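Long-range contacts in hemolysin II regulatory protein (Bacillus cereus, PDB 2JJ7), which is a dimeric transcriptional regulator of the TetR family that probably binds DNA through an N-terminal helix-turn-helix motif: residues F126-Q134 with I147-V158; L72-L83 with E135-H143. All blocks are in the same frame, centred on the assembly; numbering follows the deposited sequence.

Contact 1: F126-Q134 with I147-V158; sequences FEQLKEILQ and INHTIHWITSIV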
# COMPACT_ATOMS: atom_id res chain seq x y z
N PHE B 126 -0.33 -4.03 15.65
CA PHE B 126 0.00 -3.35 14.40
C PHE B 126 -0.38 -1.86 14.45
O PHE B 126 0.30 -1.02 13.86
CB PHE B 126 -0.65 -4.07 13.20
CG PHE B 126 -0.02 -3.72 11.87
CD1 PHE B 126 -0.61 -2.78 11.03
CD2 PHE B 126 1.19 -4.31 11.47
CE1 PHE B 126 -0.01 -2.44 9.81
CE2 PHE B 126 1.79 -3.98 10.23
CZ PHE B 126 1.19 -3.04 9.40
N GLU B 127 -1.47 -1.56 15.15
CA GLU B 127 -1.95 -0.17 15.31
C GLU B 127 -1.03 0.76 16.14
O GLU B 127 -1.31 1.94 16.30
CB GLU B 127 -3.36 -0.16 15.89
CG GLU B 127 -4.41 -0.32 14.81
CD GLU B 127 -5.82 -0.42 15.34
OE1 GLU B 127 -6.00 -0.37 16.58
OE2 GLU B 127 -6.74 -0.56 14.51
N GLN B 128 0.07 0.21 16.67
CA GLN B 128 1.06 1.04 17.37
C GLN B 128 1.75 2.00 16.40
O GLN B 128 2.32 2.99 16.83
CB GLN B 128 2.12 0.19 18.03
CG GLN B 128 1.77 -0.36 19.39
CD GLN B 128 2.98 -0.96 20.07
OE1 GLN B 128 4.03 -0.32 20.17
NE2 GLN B 128 2.86 -2.20 20.53
N LEU B 129 1.69 1.70 15.11
CA LEU B 129 2.39 2.49 14.10
C LEU B 129 2.13 4.00 14.18
O LEU B 129 3.06 4.79 14.14
CB LEU B 129 2.04 1.97 12.71
CG LEU B 129 2.72 2.67 11.53
CD1 LEU B 129 4.28 2.63 11.69
CD2 LEU B 129 2.23 2.03 10.22
N LYS B 130 0.85 4.38 14.25
CA LYS B 130 0.47 5.80 14.37
C LYS B 130 1.27 6.55 15.42
O LYS B 130 1.87 7.58 15.11
CB LYS B 130 -1.03 5.96 14.65
CG LYS B 130 -1.45 7.44 14.63
CD LYS B 130 -2.96 7.61 14.66
CE LYS B 130 -3.33 9.09 14.52
NZ LYS B 130 -4.76 9.37 14.86
N GLU B 131 1.29 6.06 16.66
CA GLU B 131 1.98 6.79 17.73
C GLU B 131 3.50 6.87 17.50
O GLU B 131 4.10 7.88 17.81
CB GLU B 131 1.65 6.26 19.13
CG GLU B 131 2.16 4.87 19.46
CD GLU B 131 2.14 4.59 20.96
OE1 GLU B 131 1.43 5.30 21.69
OE2 GLU B 131 2.85 3.67 21.42
N ILE B 132 4.09 5.83 16.93
CA ILE B 132 5.52 5.85 16.60
C ILE B 132 5.84 6.98 15.61
O ILE B 132 6.83 7.72 15.77
CB ILE B 132 5.98 4.49 16.03
CG1 ILE B 132 5.86 3.40 17.10
CG2 ILE B 132 7.42 4.58 15.58
CD1 ILE B 132 6.15 1.96 16.57
N LEU B 133 5.00 7.10 14.59
CA LEU B 133 5.16 8.09 13.52
C LEU B 133 4.93 9.51 14.03
O LEU B 133 5.69 10.42 13.67
CB LEU B 133 4.19 7.79 12.37
CG LEU B 133 4.42 6.52 11.54
CD1 LEU B 133 3.31 6.37 10.50
CD2 LEU B 133 5.79 6.56 10.85
N GLN B 134 3.90 9.69 14.86
CA GLN B 134 3.63 10.99 15.47
C GLN B 134 4.77 11.44 16.37
O GLN B 134 5.18 12.59 16.32
CB GLN B 134 2.32 10.97 16.25
CG GLN B 134 1.12 10.84 15.34
CD GLN B 134 -0.17 10.69 16.11
OE1 GLN B 134 -0.23 10.00 17.13
NE2 GLN B 134 -1.22 11.32 15.60
N ILE B 147 -0.16 11.67 8.02
CA ILE B 147 -0.01 10.52 8.88
C ILE B 147 -0.80 9.30 8.36
O ILE B 147 -0.27 8.19 8.35
CB ILE B 147 -0.35 10.83 10.37
CG1 ILE B 147 -0.28 9.57 11.23
CG2 ILE B 147 -1.73 11.46 10.52
CD1 ILE B 147 1.10 9.21 11.64
N ASN B 148 -2.04 9.51 7.93
CA ASN B 148 -2.88 8.40 7.45
C ASN B 148 -2.39 7.80 6.13
O ASN B 148 -2.52 6.61 5.91
CB ASN B 148 -4.35 8.82 7.33
CG ASN B 148 -5.00 9.10 8.69
OD1 ASN B 148 -4.65 8.50 9.71
ND2 ASN B 148 -5.97 10.00 8.69
N HIS B 149 -1.84 8.64 5.26
CA HIS B 149 -1.33 8.16 3.99
C HIS B 149 -0.07 7.33 4.21
O HIS B 149 0.12 6.32 3.54
CB HIS B 149 -1.07 9.33 3.05
CG HIS B 149 -2.33 9.96 2.52
ND1 HIS B 149 -2.93 9.56 1.35
CD2 HIS B 149 -3.10 10.96 3.01
CE1 HIS B 149 -4.00 10.31 1.12
NE2 HIS B 149 -4.13 11.16 2.12
N THR B 150 0.75 7.75 5.18
CA THR B 150 1.97 7.05 5.57
C THR B 150 1.65 5.71 6.25
O THR B 150 2.29 4.70 5.96
CB THR B 150 2.83 7.93 6.48
OG1 THR B 150 3.09 9.19 5.83
CG2 THR B 150 4.17 7.24 6.79
N ILE B 151 0.67 5.71 7.15
CA ILE B 151 0.14 4.48 7.71
C ILE B 151 -0.32 3.55 6.59
O ILE B 151 0.09 2.40 6.54
CB ILE B 151 -1.00 4.76 8.74
CG1 ILE B 151 -0.40 5.43 10.00
CG2 ILE B 151 -1.79 3.47 9.09
CD1 ILE B 151 -1.41 5.98 10.96
N HIS B 152 -1.16 4.03 5.67
CA HIS B 152 -1.61 3.13 4.60
C HIS B 152 -0.45 2.63 3.72
O HIS B 152 -0.42 1.46 3.34
CB HIS B 152 -2.72 3.74 3.72
CG HIS B 152 -3.17 2.81 2.63
ND1 HIS B 152 -4.00 1.73 2.87
CD2 HIS B 152 -2.80 2.71 1.33
CE1 HIS B 152 -4.17 1.05 1.76
NE2 HIS B 152 -3.46 1.62 0.80
N TRP B 153 0.50 3.51 3.40
CA TRP B 153 1.69 3.11 2.65
C TRP B 153 2.44 1.93 3.31
O TRP B 153 2.68 0.90 2.68
CB TRP B 153 2.61 4.32 2.41
CG TRP B 153 3.98 3.99 1.84
CD1 TRP B 153 4.24 3.48 0.61
CD2 TRP B 153 5.25 4.17 2.48
NE1 TRP B 153 5.61 3.33 0.43
CE2 TRP B 153 6.25 3.73 1.58
CE3 TRP B 153 5.65 4.66 3.73
CZ2 TRP B 153 7.61 3.75 1.88
CZ3 TRP B 153 7.02 4.69 4.04
CH2 TRP B 153 7.98 4.24 3.12
N ILE B 154 2.77 2.07 4.60
CA ILE B 154 3.51 1.04 5.32
C ILE B 154 2.69 -0.27 5.48
O ILE B 154 3.20 -1.39 5.30
CB ILE B 154 4.00 1.57 6.72
CG1 ILE B 154 5.06 2.66 6.54
CG2 ILE B 154 4.51 0.42 7.61
CD1 ILE B 154 5.53 3.33 7.86
N THR B 155 1.41 -0.12 5.79
CA THR B 155 0.50 -1.25 5.90
C THR B 155 0.50 -2.08 4.61
O THR B 155 0.55 -3.32 4.64
CB THR B 155 -0.93 -0.74 6.27
OG1 THR B 155 -0.86 -0.05 7.54
CG2 THR B 155 -1.95 -1.88 6.36
N SER B 156 0.43 -1.40 3.47
CA SER B 156 0.33 -2.08 2.19
C SER B 156 1.61 -2.84 1.86
O SER B 156 1.55 -3.95 1.35
CB SER B 156 -0.03 -1.09 1.07
OG SER B 156 1.08 -0.28 0.72
N ILE B 157 2.76 -2.24 2.15
CA ILE B 157 4.03 -2.90 1.82
C ILE B 157 4.46 -3.97 2.85
O ILE B 157 4.98 -5.02 2.47
CB ILE B 157 5.16 -1.89 1.54
CG1 ILE B 157 5.46 -1.04 2.77
CG2 ILE B 157 4.77 -0.99 0.34
CD1 ILE B 157 6.44 0.13 2.51
N VAL B 158 4.23 -3.71 4.13
CA VAL B 158 4.69 -4.61 5.18
C VAL B 158 3.85 -5.89 5.22
O VAL B 158 4.36 -6.98 5.53
CB VAL B 158 4.72 -3.90 6.57
CG1 VAL B 158 4.75 -4.92 7.72
CG2 VAL B 158 5.94 -3.00 6.64
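L133 and L129 reach across to I147, I151 and I154, joining two consecutive helices of the all-helical C-terminal domain of a TetR-family regulator. The axes of 129-134 and 147-158 approach to 10.3 Å, with 124° between their N-to-C directions. The interface is apolar, and no hydrogen bond crosses it. L133 can be followed outward. L133 CB presses on I147 CD1 at 3.5 Å, tighter than a usual carbon contact. With CG anti to the carbonyl carbon (chi1 -68°), CD1 is carried toward helix 147-158. L133 CD1 rests 3.9 Å from I151 CG1 and also meets T150 CG2 and I147 CD1. CD2 makes a looser contact with I154 CD1. T150 takes part through its methyl; its hydroxyl bonds to S146 O.

One turn earlier, L129 CD2 lies 3.8 Å from I154 CG2, and its CD1 faces I154 CD1. On the solvent side, the aliphatic part of K130 lies over I151, with K130 CB 3.7 Å from I151 CD1. Q134 adds its CG to the surroundings of I147 CD1.

Another face of 147-158 lies at the dimer interface. W153 stacks on F160 of the second subunit, and S156 OG hydrogen-bonds to S156 OG of that subunit. At the other end of the contact, F126 turns a ring edge to T155 and V158, and CE2 is 4.0 Å from V158 CG1. The T155 hydroxyl is held by its own helix, with OG1 donating to I151 O, which also accepts from T155 N. F126 CE1 lies 3.4 Å from T155 OG1.

Contact 2: L72-L83 with E135-H143; sequences LEKNQFNPINAL and EGEKQGVFH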
# COMPACT_ATOMS: atom_id res chain seq x y z
N LEU B 72 7.52 2.30 21.71
CA LEU B 72 8.05 3.62 22.10
C LEU B 72 8.61 3.60 23.52
O LEU B 72 9.70 4.11 23.77
CB LEU B 72 6.98 4.73 21.98
CG LEU B 72 6.73 5.45 20.66
CD1 LEU B 72 5.62 6.48 20.82
CD2 LEU B 72 7.99 6.13 20.15
N GLU B 73 7.85 3.04 24.45
CA GLU B 73 8.33 2.89 25.82
C GLU B 73 9.52 1.93 25.91
O GLU B 73 10.51 2.24 26.56
CB GLU B 73 7.21 2.43 26.76
CG GLU B 73 6.08 3.44 26.88
CD GLU B 73 4.95 2.97 27.79
OE1 GLU B 73 4.56 1.79 27.72
OE2 GLU B 73 4.45 3.81 28.57
N LYS B 74 9.42 0.78 25.26
CA LYS B 74 10.54 -0.17 25.25
C LYS B 74 11.84 0.48 24.71
O LYS B 74 12.95 0.16 25.15
CB LYS B 74 10.18 -1.43 24.45
CG LYS B 74 11.24 -2.49 24.54
CD LYS B 74 10.90 -3.74 23.75
CE LYS B 74 12.14 -4.61 23.66
NZ LYS B 74 11.88 -5.89 22.98
N ASN B 75 11.70 1.41 23.77
CA ASN B 75 12.85 2.07 23.20
C ASN B 75 13.10 3.46 23.78
O ASN B 75 13.81 4.27 23.18
CB ASN B 75 12.72 2.10 21.69
CG ASN B 75 12.87 0.72 21.10
OD1 ASN B 75 13.99 0.24 20.94
ND2 ASN B 75 11.74 0.05 20.85
N GLN B 76 12.51 3.71 24.95
CA GLN B 76 12.65 4.97 25.67
C GLN B 76 12.44 6.21 24.78
O GLN B 76 13.20 7.18 24.84
CB GLN B 76 13.99 5.02 26.39
CG GLN B 76 14.06 4.02 27.53
CD GLN B 76 15.42 3.95 28.18
OE1 GLN B 76 16.44 3.86 27.49
NE2 GLN B 76 15.45 3.99 29.51
N PHE B 77 11.40 6.12 23.94
CA PHE B 77 10.93 7.21 23.08
C PHE B 77 11.97 7.69 22.09
O PHE B 77 11.99 8.86 21.72
CB PHE B 77 10.31 8.34 23.92
CG PHE B 77 9.13 7.88 24.73
CD1 PHE B 77 7.85 7.95 24.20
CD2 PHE B 77 9.31 7.33 26.00
CE1 PHE B 77 6.76 7.51 24.94
CE2 PHE B 77 8.22 6.88 26.74
CZ PHE B 77 6.95 6.97 26.21
N ASN B 78 12.85 6.77 21.68
CA ASN B 78 13.66 6.87 20.48
C ASN B 78 12.79 6.36 19.32
O ASN B 78 12.59 5.15 19.20
CB ASN B 78 14.93 6.01 20.63
CG ASN B 78 15.93 6.21 19.48
OD1 ASN B 78 15.55 6.38 18.32
ND2 ASN B 78 17.22 6.14 19.81
N PRO B 79 12.24 7.27 18.50
CA PRO B 79 11.30 6.92 17.43
C PRO B 79 11.88 6.07 16.30
O PRO B 79 11.18 5.20 15.79
CB PRO B 79 10.88 8.28 16.88
CG PRO B 79 11.12 9.22 17.99
CD PRO B 79 12.34 8.73 18.65
N ILE B 80 13.13 6.33 15.90
CA ILE B 80 13.77 5.50 14.88
C ILE B 80 13.93 4.05 15.39
O ILE B 80 13.56 3.11 14.70
CB ILE B 80 15.12 6.09 14.40
CG1 ILE B 80 14.87 7.39 13.62
CG2 ILE B 80 15.91 5.07 13.56
CD1 ILE B 80 16.14 8.30 13.45
N ASN B 81 14.46 3.87 16.60
CA ASN B 81 14.60 2.54 17.16
C ASN B 81 13.27 1.84 17.41
O ASN B 81 13.13 0.64 17.15
CB ASN B 81 15.44 2.57 18.43
CG ASN B 81 16.93 2.74 18.15
OD1 ASN B 81 17.34 2.96 17.01
ND2 ASN B 81 17.73 2.64 19.19
N ALA B 82 12.29 2.58 17.93
CA ALA B 82 10.95 2.03 18.09
C ALA B 82 10.43 1.53 16.75
O ALA B 82 9.95 0.41 16.64
CB ALA B 82 10.01 3.05 18.68
N LEU B 83 10.55 2.36 15.71
CA LEU B 83 10.06 1.96 14.39
C LEU B 83 10.83 0.77 13.80
O LEU B 83 10.22 -0.12 13.17
CB LEU B 83 10.07 3.15 13.43
CG LEU B 83 9.43 2.91 12.06
CD1 LEU B 83 7.95 2.62 12.19
CD2 LEU B 83 9.67 4.11 11.17
N GLU B 135 5.30 10.51 17.18
CA GLU B 135 6.49 10.79 17.99
C GLU B 135 7.72 11.22 17.15
O GLU B 135 8.37 12.22 17.47
CB GLU B 135 6.83 9.60 18.89
CG GLU B 135 7.92 9.91 19.93
CD GLU B 135 7.56 11.05 20.89
OE1 GLU B 135 6.36 11.19 21.26
OE2 GLU B 135 8.48 11.80 21.29
N GLY B 136 8.01 10.47 16.09
CA GLY B 136 9.13 10.80 15.20
C GLY B 136 8.97 12.13 14.50
O GLY B 136 9.94 12.89 14.35
N GLU B 137 7.74 12.42 14.08
CA GLU B 137 7.42 13.70 13.49
C GLU B 137 7.58 14.81 14.52
O GLU B 137 8.17 15.85 14.22
CB GLU B 137 5.99 13.70 12.96
CG GLU B 137 5.56 15.03 12.37
CD GLU B 137 4.22 14.92 11.65
OE1 GLU B 137 3.24 14.42 12.26
OE2 GLU B 137 4.16 15.35 10.48
N LYS B 138 7.06 14.58 15.73
CA LYS B 138 7.16 15.55 16.81
C LYS B 138 8.63 15.84 17.13
O LYS B 138 9.00 16.99 17.32
CB LYS B 138 6.42 15.03 18.05
CG LYS B 138 6.61 15.88 19.31
CD LYS B 138 6.01 15.19 20.54
CE LYS B 138 6.86 15.45 21.77
NZ LYS B 138 6.05 15.91 22.93
N GLN B 139 9.45 14.80 17.15
CA GLN B 139 10.87 14.93 17.48
C GLN B 139 11.74 15.45 16.33
O GLN B 139 12.93 15.71 16.52
CB GLN B 139 11.43 13.62 17.99
CG GLN B 139 10.97 13.27 19.40
CD GLN B 139 11.79 12.16 20.01
OE1 GLN B 139 12.94 11.93 19.62
NE2 GLN B 139 11.20 11.45 20.96
N GLY B 140 11.15 15.61 15.15
CA GLY B 140 11.85 16.20 14.00
C GLY B 140 12.65 15.18 13.22
O GLY B 140 13.55 15.53 12.46
N VAL B 141 12.29 13.91 13.37
CA VAL B 141 13.07 12.83 12.78
C VAL B 141 12.35 12.19 11.58
O VAL B 141 13.00 11.75 10.62
CB VAL B 141 13.53 11.84 13.91
CG1 VAL B 141 12.67 10.59 13.99
CG2 VAL B 141 15.00 11.50 13.77
N PHE B 142 11.01 12.18 11.60
CA PHE B 142 10.20 11.68 10.48
C PHE B 142 9.54 12.83 9.73
O PHE B 142 9.11 13.82 10.33
CB PHE B 142 9.13 10.66 10.93
CG PHE B 142 9.67 9.41 11.60
CD1 PHE B 142 10.95 8.91 11.31
CD2 PHE B 142 8.88 8.72 12.53
CE1 PHE B 142 11.44 7.77 11.94
CE2 PHE B 142 9.37 7.56 13.18
CZ PHE B 142 10.64 7.08 12.88
N HIS B 143 9.45 12.69 8.41
CA HIS B 143 8.87 13.72 7.56
C HIS B 143 7.96 13.09 6.51
O HIS B 143 8.40 12.24 5.73
CB HIS B 143 9.98 14.53 6.89
CG HIS B 143 11.02 15.01 7.85
ND1 HIS B 143 10.89 16.20 8.55
CD2 HIS B 143 12.18 14.46 8.27
CE1 HIS B 143 11.93 16.36 9.34
NE2 HIS B 143 12.73 15.32 9.19
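Q139 carries the one hydrogen bond between the two segments, and its amide nitrogen serves two acceptors. Q139 NE2 donates to F77 O at 2.8 Å (N-H...acceptor angle 153°) and comes in nearly along the C=O axis. It also donates to E135 OE2 within its own segment, using the anti lone pair of that oxygen and staying in the Q139 amide plane. These two bonds fix the rotation of the amide. Q139 OE1 then rests against P79 CD at 3.4 Å. E135 bends at chi2 (60°), and its CG packs on both L72 CD2 and P79 CG.

P79 sits in the first turn of helix 79-96, just after the N-cap N78, whose OD1 accepts from N81 N. P79 CB touches G136 CA at 3.5 Å, and the backbones come close here. The joint thus ties the start of one C-terminal-domain helix to the end of helix 129-138. That end is closed by a Schellman motif at G140, and G136 O accepts from both V141 N and F142 N.

Beyond the turn, V141 CG2 meets I80 CD1 at 3.4 Å, tighter than usual. The F142 ring packs against the first turn of helix 79-96. L180 and T181 of helix 169-181 also touch this ring. I80 CG1 and L83 CD2 approach it obliquely, the latter 3.6 Å from F142 CZ. P79 O meets the ring edge, 3.5 Å from F142 CZ.

Overall arrangement
From the N terminus, the chain passes through the predicted helix-turn-helix before reaching 72-83, the first segment of contact 2. It then runs through helices 79-96 and 98-109 to 126-134, where contact 1 begins. The next residues, 135-143, close the long loop of contact 2. Helix 147-158 follows and closes the short loop of contact 1. The two loops therefore cross. Helix 129-138 serves both contacts, its earlier part in contact 1 and its later part in contact 2. The contact centres lie 13 Å apart, and the two contacts touch directly, as where L129 meets L83. Together they tie the start of helix 79-96 to helix 147-158, which pairs with the second subunit.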